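PDB 2Z0Q: Rho guanine nucleotide exchange factor 3 from Mus musculus, which acts as a guanine nucleotide exchange factor for the GTPases RhoA and RhoB, the present fragment being its DH-PH domain pair. Local coordinates for residues F25-G30 with P164-E169; D83-K86 with S90-H93; G100-L105 with I188-G193; R168-H173 with Q182-A187. One frame throughout, in Å; residues are numbered along the deposited sequence.

Contact 1: F25-G30 with P164-E169; sequences FELSQG and PLLLRE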
loop_
_atom_site.group_PDB
_atom_site.type_symbol
_atom_site.label_atom_id
_atom_site.label_comp_id
_atom_site.label_asym_id
_atom_site.label_seq_id
_atom_site.Cartn_x
_atom_site.Cartn_y
_atom_site.Cartn_z
ATOM N N PHE A 25 -3.140 -14.204 -23.902
ATOM C CA PHE A 25 -3.607 -12.912 -24.376
ATOM C C PHE A 25 -3.855 -11.978 -23.182
ATOM O O PHE A 25 -3.494 -10.803 -23.221
ATOM C CB PHE A 25 -4.909 -13.077 -25.193
ATOM C CG PHE A 25 -5.201 -11.904 -26.080
ATOM C CD1 PHE A 25 -4.508 -11.754 -27.272
ATOM C CD2 PHE A 25 -6.085 -10.922 -25.686
ATOM C CE1 PHE A 25 -4.691 -10.626 -28.056
ATOM C CE2 PHE A 25 -6.277 -9.773 -26.473
ATOM C CZ PHE A 25 -5.576 -9.641 -27.641
ATOM N N GLU A 26 -4.455 -12.526 -22.118
ATOM C CA GLU A 26 -4.762 -11.773 -20.913
ATOM C C GLU A 26 -3.498 -11.207 -20.279
ATOM O O GLU A 26 -3.489 -10.076 -19.786
ATOM C CB GLU A 26 -5.509 -12.664 -19.907
ATOM C CG GLU A 26 -7.018 -12.869 -20.302
ATOM C CD GLU A 26 -7.649 -14.129 -19.716
ATOM O OE1 GLU A 26 -7.136 -14.654 -18.700
ATOM O OE2 GLU A 26 -8.669 -14.604 -20.276
ATOM N N LEU A 27 -2.442 -12.026 -20.254
ATOM C CA LEU A 27 -1.163 -11.564 -19.714
ATOM C C LEU A 27 -0.723 -10.287 -20.424
ATOM O O LEU A 27 -0.395 -9.295 -19.794
ATOM C CB LEU A 27 -0.085 -12.626 -19.931
ATOM C CG LEU A 27 1.320 -12.162 -19.503
ATOM C CD1 LEU A 27 1.305 -11.909 -18.007
ATOM C CD2 LEU A 27 2.365 -13.283 -19.824
ATOM N N SER A 28 -0.730 -10.294 -21.744
ATOM C CA SER A 28 -0.272 -9.094 -22.446
ATOM C C SER A 28 -1.260 -7.935 -22.273
ATOM O O SER A 28 -0.852 -6.759 -22.174
ATOM C CB SER A 28 -0.036 -9.381 -23.941
ATOM O OG SER A 28 -1.244 -9.198 -24.635
ATOM N N GLN A 29 -2.554 -8.227 -22.200
ATOM C CA GLN A 29 -3.484 -7.113 -22.017
ATOM C C GLN A 29 -3.228 -6.419 -20.684
ATOM O O GLN A 29 -3.445 -5.209 -20.558
ATOM C CB GLN A 29 -4.954 -7.559 -22.050
ATOM C CG GLN A 29 -5.422 -8.062 -23.420
ATOM C CD GLN A 29 -6.924 -8.369 -23.437
ATOM O OE1 GLN A 29 -7.717 -7.757 -24.210
ATOM N NE2 GLN A 29 -7.333 -9.301 -22.571
ATOM N N GLY A 30 -2.782 -7.177 -19.677
ATOM C CA GLY A 30 -2.542 -6.563 -18.383
ATOM C C GLY A 30 -1.336 -5.638 -18.409
ATOM O O GLY A 30 -1.277 -4.655 -17.651
ATOM N N PRO A 164 2.392 -14.467 -10.231
ATOM C CA PRO A 164 2.304 -15.920 -10.055
ATOM C C PRO A 164 0.919 -16.463 -10.526
ATOM O O PRO A 164 0.839 -17.475 -11.231
ATOM C CB PRO A 164 2.532 -16.104 -8.546
ATOM C CG PRO A 164 3.468 -14.986 -8.207
ATOM C CD PRO A 164 2.872 -13.802 -9.013
ATOM N N LEU A 165 -0.143 -15.775 -10.129
ATOM C CA LEU A 165 -1.504 -16.178 -10.496
ATOM C C LEU A 165 -1.681 -16.185 -12.024
ATOM O O LEU A 165 -2.214 -17.129 -12.603
ATOM C CB LEU A 165 -2.509 -15.188 -9.853
ATOM C CG LEU A 165 -4.010 -15.356 -10.151
ATOM C CD1 LEU A 165 -4.842 -14.556 -9.072
ATOM C CD2 LEU A 165 -4.332 -14.861 -11.533
ATOM N N LEU A 166 -1.206 -15.121 -12.665
ATOM C CA LEU A 166 -1.360 -14.992 -14.115
ATOM C C LEU A 166 -0.541 -16.012 -14.894
ATOM O O LEU A 166 -1.027 -16.585 -15.873
ATOM C CB LEU A 166 -0.956 -13.577 -14.553
ATOM C CG LEU A 166 -1.762 -12.400 -14.056
ATOM C CD1 LEU A 166 -0.977 -11.052 -14.379
ATOM C CD2 LEU A 166 -3.123 -12.434 -14.777
ATOM N N LEU A 167 0.716 -16.227 -14.481
ATOM C CA LEU A 167 1.535 -17.204 -15.185
ATOM C C LEU A 167 1.037 -18.627 -14.881
ATOM O O LEU A 167 1.130 -19.488 -15.725
ATOM C CB LEU A 167 3.010 -17.083 -14.774
ATOM C CG LEU A 167 3.592 -15.695 -15.023
ATOM C CD1 LEU A 167 5.146 -15.761 -14.860
ATOM C CD2 LEU A 167 3.220 -15.199 -16.417
ATOM N N ARG A 168 0.526 -18.874 -13.665
ATOM C CA ARG A 168 0.034 -20.211 -13.377
ATOM C C ARG A 168 -1.251 -20.529 -14.192
ATOM O O ARG A 168 -1.529 -21.681 -14.511
ATOM C CB ARG A 168 -0.202 -20.400 -11.844
ATOM C CG ARG A 168 -0.354 -21.860 -11.502
ATOM C CD ARG A 168 -0.469 -22.099 -9.991
ATOM N NE ARG A 168 0.684 -21.604 -9.251
ATOM C CZ ARG A 168 0.703 -20.502 -8.491
ATOM N NH1 ARG A 168 -0.369 -19.721 -8.341
ATOM N NH2 ARG A 168 1.817 -20.191 -7.832
ATOM N N GLU A 169 -2.029 -19.496 -14.509
ATOM C CA GLU A 169 -3.248 -19.669 -15.327
ATOM C C GLU A 169 -2.783 -20.160 -16.719
ATOM O O GLU A 169 -3.438 -21.010 -17.318
ATOM C CB GLU A 169 -4.021 -18.359 -15.401
ATOM C CG GLU A 169 -5.298 -18.419 -16.316
ATOM C CD GLU A 169 -6.289 -19.480 -15.836
ATOM O OE1 GLU A 169 -6.304 -19.755 -14.611
ATOM O OE2 GLU A 169 -7.076 -20.011 -16.658
#

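Contact 2: D83-K86 with S90-H93; sequences DVRK and STEH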
loop_
_atom_site.group_PDB
_atom_site.type_symbol
_atom_site.label_atom_id
_atom_site.label_comp_id
_atom_site.label_asym_id
_atom_site.label_seq_id
_atom_site.Cartn_x
_atom_site.Cartn_y
_atom_site.Cartn_z
ATOM N N ASP A 83 5.540 -9.510 -30.434
ATOM C CA ASP A 83 6.423 -9.965 -31.498
ATOM C C ASP A 83 6.398 -11.458 -31.796
ATOM O O ASP A 83 6.595 -11.872 -32.931
ATOM C CB ASP A 83 7.855 -9.554 -31.156
ATOM C CG ASP A 83 8.856 -10.138 -32.108
ATOM O OD1 ASP A 83 8.828 -9.724 -33.281
ATOM O OD2 ASP A 83 9.650 -11.010 -31.683
ATOM N N VAL A 84 6.169 -12.270 -30.771
ATOM C CA VAL A 84 6.143 -13.697 -30.927
ATOM C C VAL A 84 4.823 -14.258 -31.456
ATOM O O VAL A 84 4.773 -15.398 -31.885
ATOM C CB VAL A 84 6.537 -14.379 -29.585
ATOM C CG1 VAL A 84 5.445 -14.190 -28.541
ATOM C CG2 VAL A 84 6.854 -15.816 -29.825
ATOM N N ARG A 85 3.758 -13.455 -31.450
ATOM C CA ARG A 85 2.472 -13.947 -31.958
ATOM C C ARG A 85 2.546 -14.328 -33.427
ATOM O O ARG A 85 3.234 -13.673 -34.208
ATOM C CB ARG A 85 1.383 -12.887 -31.827
ATOM C CG ARG A 85 0.821 -12.733 -30.464
ATOM C CD ARG A 85 -0.160 -11.576 -30.404
ATOM N NE ARG A 85 -0.512 -11.299 -29.012
ATOM C CZ ARG A 85 -1.068 -10.165 -28.592
ATOM N NH1 ARG A 85 -1.348 -9.194 -29.460
ATOM N NH2 ARG A 85 -1.320 -9.992 -27.301
ATOM N N LYS A 86 1.844 -15.386 -33.801
ATOM C CA LYS A 86 1.810 -15.821 -35.199
ATOM C C LYS A 86 0.855 -14.843 -35.902
ATOM O O LYS A 86 0.161 -14.048 -35.243
ATOM C CB LYS A 86 1.259 -17.254 -35.277
ATOM C CG LYS A 86 2.155 -18.330 -34.620
ATOM C CD LYS A 86 1.319 -19.577 -34.379
ATOM C CE LYS A 86 2.046 -20.872 -34.733
ATOM N NZ LYS A 86 1.120 -22.050 -34.659
ATOM N N SER A 90 -2.302 -16.055 -32.525
ATOM C CA SER A 90 -2.037 -17.054 -31.456
ATOM C C SER A 90 -0.562 -17.054 -31.059
ATOM O O SER A 90 0.298 -16.497 -31.777
ATOM C CB SER A 90 -2.457 -18.471 -31.897
ATOM O OG SER A 90 -1.647 -18.957 -32.943
ATOM N N THR A 91 -0.278 -17.667 -29.904
ATOM C CA THR A 91 1.092 -17.756 -29.398
ATOM C C THR A 91 1.482 -19.186 -29.059
ATOM O O THR A 91 0.740 -19.905 -28.394
ATOM C CB THR A 91 1.274 -16.877 -28.130
ATOM O OG1 THR A 91 1.097 -15.502 -28.470
ATOM C CG2 THR A 91 2.692 -17.057 -27.561
ATOM N N GLU A 92 2.649 -19.625 -29.549
ATOM C CA GLU A 92 3.127 -20.986 -29.311
ATOM C C GLU A 92 3.753 -21.132 -27.908
ATOM O O GLU A 92 3.320 -21.962 -27.107
ATOM C CB GLU A 92 4.190 -21.355 -30.359
ATOM C CG GLU A 92 4.442 -22.834 -30.463
ATOM C CD GLU A 92 5.351 -23.193 -31.661
ATOM O OE1 GLU A 92 5.293 -22.494 -32.702
ATOM O OE2 GLU A 92 6.105 -24.184 -31.564
ATOM N N HIS A 93 4.779 -20.332 -27.655
ATOM C CA HIS A 93 5.484 -20.348 -26.364
ATOM C C HIS A 93 5.727 -18.968 -25.805
ATOM O O HIS A 93 6.152 -18.051 -26.555
ATOM C CB HIS A 93 6.857 -20.986 -26.514
ATOM C CG HIS A 93 6.835 -22.302 -27.200
ATOM N ND1 HIS A 93 7.313 -22.477 -28.476
ATOM C CD2 HIS A 93 6.405 -23.514 -26.786
ATOM C CE1 HIS A 93 7.188 -23.744 -28.820
ATOM N NE2 HIS A 93 6.640 -24.394 -27.814
HETATM O O HOH W 1 4.291 -17.949 -31.096
#

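Contact 3: G100-L105 with I188-G193; sequences GWLPCL and INIIQG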
loop_
_atom_site.group_PDB
_atom_site.type_symbol
_atom_site.label_atom_id
_atom_site.label_comp_id
_atom_site.label_asym_id
_atom_site.label_seq_id
_atom_site.Cartn_x
_atom_site.Cartn_y
_atom_site.Cartn_z
ATOM N N GLY A 100 13.596 -14.818 -19.728
ATOM C CA GLY A 100 14.603 -13.810 -20.054
ATOM C C GLY A 100 14.287 -12.410 -19.563
ATOM O O GLY A 100 15.188 -11.586 -19.345
ATOM N N TRP A 101 13.004 -12.104 -19.407
ATOM C CA TRP A 101 12.589 -10.780 -18.957
ATOM C C TRP A 101 12.643 -10.586 -17.446
ATOM O O TRP A 101 12.954 -9.509 -16.978
ATOM C CB TRP A 101 11.154 -10.498 -19.472
ATOM C CG TRP A 101 10.533 -9.218 -18.986
ATOM C CD1 TRP A 101 10.731 -7.950 -19.495
ATOM C CD2 TRP A 101 9.596 -9.072 -17.908
ATOM N NE1 TRP A 101 9.976 -7.040 -18.792
ATOM C CE2 TRP A 101 9.274 -7.698 -17.815
ATOM C CE3 TRP A 101 8.988 -9.978 -17.012
ATOM C CZ2 TRP A 101 8.367 -7.194 -16.855
ATOM C CZ3 TRP A 101 8.074 -9.473 -16.054
ATOM C CH2 TRP A 101 7.780 -8.099 -15.990
ATOM N N LEU A 102 12.372 -11.648 -16.685
ATOM C CA LEU A 102 12.368 -11.553 -15.224
ATOM C C LEU A 102 13.451 -10.748 -14.488
ATOM O O LEU A 102 13.151 -10.072 -13.508
ATOM C CB LEU A 102 12.331 -12.968 -14.598
ATOM C CG LEU A 102 11.087 -13.760 -14.918
ATOM C CD1 LEU A 102 11.095 -15.091 -14.203
ATOM C CD2 LEU A 102 9.901 -12.905 -14.527
ATOM N N PRO A 103 14.708 -10.855 -14.907
ATOM C CA PRO A 103 15.776 -10.113 -14.229
ATOM C C PRO A 103 15.533 -8.579 -14.148
ATOM O O PRO A 103 16.006 -7.945 -13.231
ATOM C CB PRO A 103 17.008 -10.463 -15.062
ATOM C CG PRO A 103 16.715 -11.839 -15.491
ATOM C CD PRO A 103 15.285 -11.756 -15.923
ATOM N N CYS A 104 14.762 -8.021 -15.083
ATOM C CA CYS A 104 14.527 -6.587 -15.051
ATOM C C CYS A 104 13.636 -6.187 -13.896
ATOM O O CYS A 104 13.561 -5.011 -13.546
ATOM C CB CYS A 104 13.956 -6.090 -16.382
ATOM S SG CYS A 104 12.216 -6.248 -16.540
ATOM N N LEU A 105 12.976 -7.167 -13.273
ATOM C CA LEU A 105 12.125 -6.874 -12.121
ATOM C C LEU A 105 12.956 -6.436 -10.915
ATOM O O LEU A 105 12.420 -6.063 -9.885
ATOM C CB LEU A 105 11.267 -8.091 -11.747
ATOM C CG LEU A 105 10.088 -8.386 -12.694
ATOM C CD1 LEU A 105 9.292 -9.523 -12.163
ATOM C CD2 LEU A 105 9.215 -7.159 -12.855
ATOM N N ILE A 188 7.353 -18.708 -12.429
ATOM C CA ILE A 188 6.482 -18.577 -11.274
ATOM C C ILE A 188 7.323 -18.658 -9.998
ATOM O O ILE A 188 7.212 -17.809 -9.111
ATOM C CB ILE A 188 5.419 -19.689 -11.278
ATOM C CG1 ILE A 188 4.425 -19.450 -12.423
ATOM C CG2 ILE A 188 4.669 -19.698 -9.934
ATOM C CD1 ILE A 188 3.623 -20.676 -12.783
ATOM N N ASN A 189 8.186 -19.658 -9.905
ATOM C CA ASN A 189 9.025 -19.810 -8.680
ATOM C C ASN A 189 9.907 -18.613 -8.432
ATOM O O ASN A 189 10.056 -18.134 -7.285
ATOM C CB ASN A 189 9.952 -21.017 -8.778
ATOM C CG ASN A 189 10.551 -21.400 -7.430
ATOM O OD1 ASN A 189 9.872 -22.016 -6.613
ATOM N ND2 ASN A 189 11.818 -21.011 -7.173
ATOM N N ILE A 190 10.524 -18.124 -9.488
ATOM C CA ILE A 190 11.420 -16.981 -9.335
ATOM C C ILE A 190 10.657 -15.724 -8.852
ATOM O O ILE A 190 11.117 -15.019 -7.960
ATOM C CB ILE A 190 12.114 -16.674 -10.655
ATOM C CG1 ILE A 190 12.998 -17.859 -11.043
ATOM C CG2 ILE A 190 12.923 -15.356 -10.544
ATOM C CD1 ILE A 190 14.102 -18.221 -10.058
ATOM N N ILE A 191 9.492 -15.467 -9.437
ATOM C CA ILE A 191 8.712 -14.303 -9.036
ATOM C C ILE A 191 8.192 -14.506 -7.605
ATOM O O ILE A 191 8.134 -13.549 -6.840
ATOM C CB ILE A 191 7.558 -14.027 -10.051
ATOM C CG1 ILE A 191 8.173 -13.542 -11.364
ATOM C CG2 ILE A 191 6.643 -12.881 -9.562
ATOM C CD1 ILE A 191 7.160 -13.551 -12.520
ATOM N N GLN A 192 7.834 -15.731 -7.235
ATOM C CA GLN A 192 7.400 -15.912 -5.854
ATOM C C GLN A 192 8.512 -15.490 -4.893
ATOM O O GLN A 192 8.238 -14.874 -3.839
ATOM C CB GLN A 192 7.002 -17.350 -5.592
ATOM C CG GLN A 192 5.699 -17.709 -6.317
ATOM C CD GLN A 192 5.359 -19.165 -6.174
ATOM O OE1 GLN A 192 6.157 -20.025 -6.544
ATOM N NE2 GLN A 192 4.180 -19.454 -5.620
ATOM N N GLY A 193 9.751 -15.821 -5.256
ATOM C CA GLY A 193 10.891 -15.439 -4.442
ATOM C C GLY A 193 11.118 -13.926 -4.384
ATOM O O GLY A 193 11.472 -13.369 -3.344
#

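Contact 4: R168-H173 with Q182-A187; sequences REILRH and QHLEEA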
loop_
_atom_site.group_PDB
_atom_site.type_symbol
_atom_site.label_atom_id
_atom_site.label_comp_id
_atom_site.label_asym_id
_atom_site.label_seq_id
_atom_site.Cartn_x
_atom_site.Cartn_y
_atom_site.Cartn_z
ATOM N N ARG A 168 0.526 -18.874 -13.665
ATOM C CA ARG A 168 0.034 -20.211 -13.377
ATOM C C ARG A 168 -1.251 -20.529 -14.192
ATOM O O ARG A 168 -1.529 -21.681 -14.511
ATOM C CB ARG A 168 -0.202 -20.400 -11.844
ATOM C CG ARG A 168 -0.354 -21.860 -11.502
ATOM C CD ARG A 168 -0.469 -22.099 -9.991
ATOM N NE ARG A 168 0.684 -21.604 -9.251
ATOM C CZ ARG A 168 0.703 -20.502 -8.491
ATOM N NH1 ARG A 168 -0.369 -19.721 -8.341
ATOM N NH2 ARG A 168 1.817 -20.191 -7.832
ATOM N N GLU A 169 -2.029 -19.496 -14.509
ATOM C CA GLU A 169 -3.248 -19.669 -15.327
ATOM C C GLU A 169 -2.783 -20.160 -16.719
ATOM O O GLU A 169 -3.438 -21.010 -17.318
ATOM C CB GLU A 169 -4.021 -18.359 -15.401
ATOM C CG GLU A 169 -5.298 -18.419 -16.316
ATOM C CD GLU A 169 -6.289 -19.480 -15.836
ATOM O OE1 GLU A 169 -6.304 -19.755 -14.611
ATOM O OE2 GLU A 169 -7.076 -20.011 -16.658
ATOM N N ILE A 170 -1.654 -19.650 -17.239
ATOM C CA ILE A 170 -1.144 -20.172 -18.512
ATOM C C ILE A 170 -0.639 -21.623 -18.332
ATOM O O ILE A 170 -0.950 -22.530 -19.115
ATOM C CB ILE A 170 0.029 -19.329 -19.060
ATOM C CG1 ILE A 170 -0.378 -17.848 -19.144
ATOM C CG2 ILE A 170 0.446 -19.878 -20.419
ATOM C CD1 ILE A 170 0.802 -16.890 -19.472
ATOM N N LEU A 171 0.136 -21.827 -17.261
ATOM C CA LEU A 171 0.719 -23.141 -16.996
ATOM C C LEU A 171 -0.317 -24.267 -16.895
ATOM O O LEU A 171 -0.124 -25.366 -17.427
ATOM C CB LEU A 171 1.511 -23.072 -15.660
ATOM C CG LEU A 171 2.064 -24.439 -15.214
ATOM C CD1 LEU A 171 3.026 -25.029 -16.236
ATOM C CD2 LEU A 171 2.773 -24.226 -13.889
ATOM N N ARG A 172 -1.423 -24.006 -16.196
ATOM C CA ARG A 172 -2.381 -25.095 -16.013
ATOM C C ARG A 172 -3.068 -25.546 -17.289
ATOM O O ARG A 172 -3.608 -26.635 -17.341
ATOM C CB ARG A 172 -3.414 -24.775 -14.903
ATOM C CG ARG A 172 -4.413 -23.650 -15.178
ATOM C CD ARG A 172 -5.526 -23.654 -14.066
ATOM N NE ARG A 172 -4.911 -23.614 -12.734
ATOM C CZ ARG A 172 -4.542 -22.498 -12.103
ATOM N NH1 ARG A 172 -4.742 -21.307 -12.659
ATOM N NH2 ARG A 172 -3.906 -22.579 -10.922
ATOM N N HIS A 173 -3.016 -24.736 -18.335
ATOM C CA HIS A 173 -3.608 -25.152 -19.615
ATOM C C HIS A 173 -2.500 -25.494 -20.625
ATOM O O HIS A 173 -2.750 -25.687 -21.822
ATOM C CB HIS A 173 -4.503 -24.053 -20.157
ATOM C CG HIS A 173 -5.565 -23.636 -19.196
ATOM N ND1 HIS A 173 -6.493 -24.521 -18.697
ATOM C CD2 HIS A 173 -5.812 -22.443 -18.600
ATOM C CE1 HIS A 173 -7.264 -23.890 -17.830
ATOM N NE2 HIS A 173 -6.873 -22.630 -17.752
ATOM N N GLN A 182 8.013 -26.300 -18.197
ATOM C CA GLN A 182 9.177 -26.026 -17.339
ATOM C C GLN A 182 9.507 -24.545 -17.219
ATOM O O GLN A 182 9.839 -24.055 -16.155
ATOM C CB GLN A 182 10.405 -26.790 -17.843
ATOM C CG GLN A 182 10.364 -28.286 -17.550
ATOM C CD GLN A 182 9.653 -29.122 -18.607
ATOM O OE1 GLN A 182 9.745 -30.359 -18.571
ATOM N NE2 GLN A 182 8.951 -28.474 -19.556
ATOM N N HIS A 183 9.440 -23.821 -18.328
ATOM C CA HIS A 183 9.763 -22.399 -18.287
ATOM C C HIS A 183 8.811 -21.622 -17.427
ATOM O O HIS A 183 9.217 -20.703 -16.712
ATOM C CB HIS A 183 9.776 -21.844 -19.704
ATOM C CG HIS A 183 10.907 -22.389 -20.511
ATOM N ND1 HIS A 183 10.778 -22.767 -21.829
ATOM C CD2 HIS A 183 12.195 -22.642 -20.166
ATOM C CE1 HIS A 183 11.942 -23.230 -22.263
ATOM N NE2 HIS A 183 12.813 -23.164 -21.275
ATOM N N LEU A 184 7.527 -21.984 -17.486
ATOM C CA LEU A 184 6.552 -21.276 -16.662
ATOM C C LEU A 184 6.735 -21.627 -15.198
ATOM O O LEU A 184 6.630 -20.756 -14.343
ATOM C CB LEU A 184 5.120 -21.610 -17.122
ATOM C CG LEU A 184 4.734 -20.907 -18.436
ATOM C CD1 LEU A 184 3.511 -21.577 -19.020
ATOM C CD2 LEU A 184 4.494 -19.390 -18.177
ATOM N N GLU A 185 6.976 -22.906 -14.909
ATOM C CA GLU A 185 7.211 -23.290 -13.509
ATOM C C GLU A 185 8.408 -22.471 -12.961
ATOM O O GLU A 185 8.400 -22.020 -11.810
ATOM C CB GLU A 185 7.483 -24.807 -13.420
ATOM C CG GLU A 185 6.201 -25.605 -13.688
ATOM C CD GLU A 185 6.410 -27.097 -13.918
ATOM O OE1 GLU A 185 7.576 -27.524 -14.081
ATOM O OE2 GLU A 185 5.383 -27.843 -13.950
ATOM N N GLU A 186 9.422 -22.285 -13.794
ATOM C CA GLU A 186 10.575 -21.513 -13.371
ATOM C C GLU A 186 10.218 -20.050 -13.095
ATOM O O GLU A 186 10.531 -19.514 -12.053
ATOM C CB GLU A 186 11.696 -21.617 -14.414
ATOM C CG GLU A 186 12.798 -20.569 -14.216
ATOM C CD GLU A 186 13.961 -20.650 -15.242
ATOM O OE1 GLU A 186 13.862 -21.398 -16.221
ATOM O OE2 GLU A 186 14.990 -19.918 -15.040
ATOM N N ALA A 187 9.519 -19.419 -14.048
ATOM C CA ALA A 187 9.153 -18.037 -13.892
ATOM C C ALA A 187 8.300 -17.812 -12.647
ATOM O O ALA A 187 8.475 -16.820 -11.944
ATOM C CB ALA A 187 8.402 -17.558 -15.165
#

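Contact 1: F25-G30 with P164-E169
Leu27 carries its CG anti to the backbone N (chi1 175°), and Leu167 carries its own anti to the carbonyl carbon (chi1 -58°); these two settings bring the branched ends together although neither CB points straight across. The forked end of Leu27 meets one methyl of Leu167 with both prongs: Leu167 CD2 lies 4.0 Å from Leu27 CD2, and nearly as near to Leu27 CD1. The CB of Leu166 points toward helix 15-51, yet its CD1 comes only to 4.4 Å from Leu27 CD1.

The pair joins helix 15-51 to helix 155-172, which is kinked at Pro164 and Leu165. By sequence, these helices carry the first and third conserved regions of the DH domain, which in relatives form much of the GTPase-binding face. Leu27 also touches Ile170, while Leu167 reaches on to Ala187 and Ile188, so the apolar cluster continues to helix 180-213. On the far side of the first helix, Ser28 OG donates to Phe25 O at 3.1 Å, a carbonyl that Gln29 N already uses.

Glu26 OE1 and Glu169 OE2 stand 5.7 Å apart beside the leucines, where like charges would probably repel mildly, an effect that Arg172 and His173, both bonded to Glu169, are likely to soften. What holds the helices here is therefore dispersion between methyl groups, with the fit set by shape.

Contact 2: D83-K86 with S90-H93
His93, whose carbonyl O is touched by Val84 CG2 at 4.0 Å, has on one face of its imidazole the CG of its neighbour Glu92, which sits 3.3 Å above the ring plane and displaced toward the rim. The ring stays apart from residues 83-86; the side chain of His93 packs on Asn178 and Pro179 instead.

Across the turn, the firm link is a single, nearly straight hydrogen bond: Lys86 N donates to Ser90 O over 2.8 Å, with an N-H...O angle of 169°. The same carbonyl is also approached by the CA of Arg85, a CA-H...O contact at 3.4 Å. A second link passes through a water, which donates to Val84 O at 2.7 Å and accepts from Glu92 N at 2.8 Å, so the chain ends of the turn are stitched at two levels.

The one apolar contact is between methyls, Val84 CG1 meeting CG2 of the buried Thr91 as the two side chains cross at about a right angle. Arg85 holds CG beside the backbone N (chi1 -78°), and that methylene lies 3.4 Å from Thr91 OG1. The methylene CD of Lys86 passes alongside Ser90 OG, which bonds to Asp88; farther out, Lys86 NZ and Glu92 OE1 remain 4.6 Å apart, an attraction at most.

The whole closes the turn that leaves helix 67-84 and leads to helix 95-101. It leans on helix 15-51, where Arg20 and Gln21 bond to the carbonyls of Glu92 and Thr91, Ile24 packs on Thr91, and Phe25 on Arg85.

Contact 3: G100-L105 with I188-G193
Leu102 meets Ile191 tightly and Ile190 more loosely, and its two methyls divide the work. On the tight side, Leu102 CD2 presses on Ile191 CD1 at 3.5 Å, closer than carbons usually come, and on Ile191 CG1 at 3.7 Å; the two side chains run at about a right angle, one thrust across the other. The CG1 branch of Ile191 is anti to the carbonyl carbon (chi1 -69°), and this swings its end toward Leu102 although its CB does not point there. Leu105, one short turn on, adds a lighter touch, its CD1 lying 4.2 Å from Ile191 CG1.

The segment carrying these leucines is a 3-10 turn that follows helix 95-101, marked by the bonds Cys104 N to Trp101 O and Leu105 N to Leu102 O. It packs against the long helix 180-213, which in the DH-PH arrangement runs on from the helical DH bundle toward the PH domain. Trp101, just before this turn, bonds through NE1 to Leu73 O of helix 67-84. An alanine at Leu102 is likely to open a gap beside Ile191, whose CD1 would lose the methyl now pressed on it and might turn more readily.

Toward solvent the fit to Ile190 slackens. Leu102 CD1 meets CB and the CG2 methyl of Ile190, at 4.0 Å and 4.1 Å, while the same CD1 also packs closely on Ala187. The CD1 end of exposed Ile190 leads away from the turn, with chi2 at -60°.

Contact 4: R168-H173 with Q182-A187
Leu171 and Leu184 face each other inside an antiparallel helical hairpin of the DH domain, formed as helix 155-172 turns back into helix 180-213. Near this contact the helix axes approach to 9.5 Å, with 155° between their directions.

The two leucines slide past each other in opposite senses. Leu184 drives its CD1 against the neighbouring backbone, 3.8 Å from Leu171 CA, and the same methyl reaches Ile170 CG2 at an equal distance, so it sits over the step between two successive residues. Leu171 has CG anti to its backbone N (chi1 175°), which spreads its methyls toward the other helix: CD1 lies 4.1 Å from Leu184 CB, and CD2 rests 3.7 Å from Glu185 CG. Only the aliphatic root of Glu185 takes part. Around the seam, Ile170 also packs on Ala23 and Ile24 of helix 15-51, and Leu184 on Leu98 of helix 95-101.

On the other flank of helix 155-172, Glu169 is held at both oxygens by bent bonds. Arg172 NH1 forms a salt bridge with Glu169 OE1 at 2.9 Å, that oxygen lying close to the guanidinium plane, and His173 NE2 donates to Glu169 OE2 at 2.8 Å, with the acceptor in the imidazole plane. Both donors stand out of the carboxylate plane, on the same side of it.

The hairpin is thus apolar at its seam and polar, in part ionic, on its flank; the two donors would probably favour a charged Glu169 and hold its carboxylate against rotation where the helix ends.

All four contacts lie in the DH domain. Contacts 1 and 3 are buried, contact 4 is partly buried and contact 2 is at the surface. Helix 155-172 serves contacts 1 and 4, helix 180-213 contacts 3 and 4, so these two helices share packing in several contacts: Leu167 touches Ala187 and Ile191, and Leu102 touches Ala187. Contacts 1, 3 and 4 join their segments through aliphatic groups alone, whereas contact 2 relies on a backbone bond and a water. Contact 2 stands apart from contacts 3 and 4, its nearest atoms about 11 Å and 6 Å away, but meets contact 1 where Arg85 packs on Phe25.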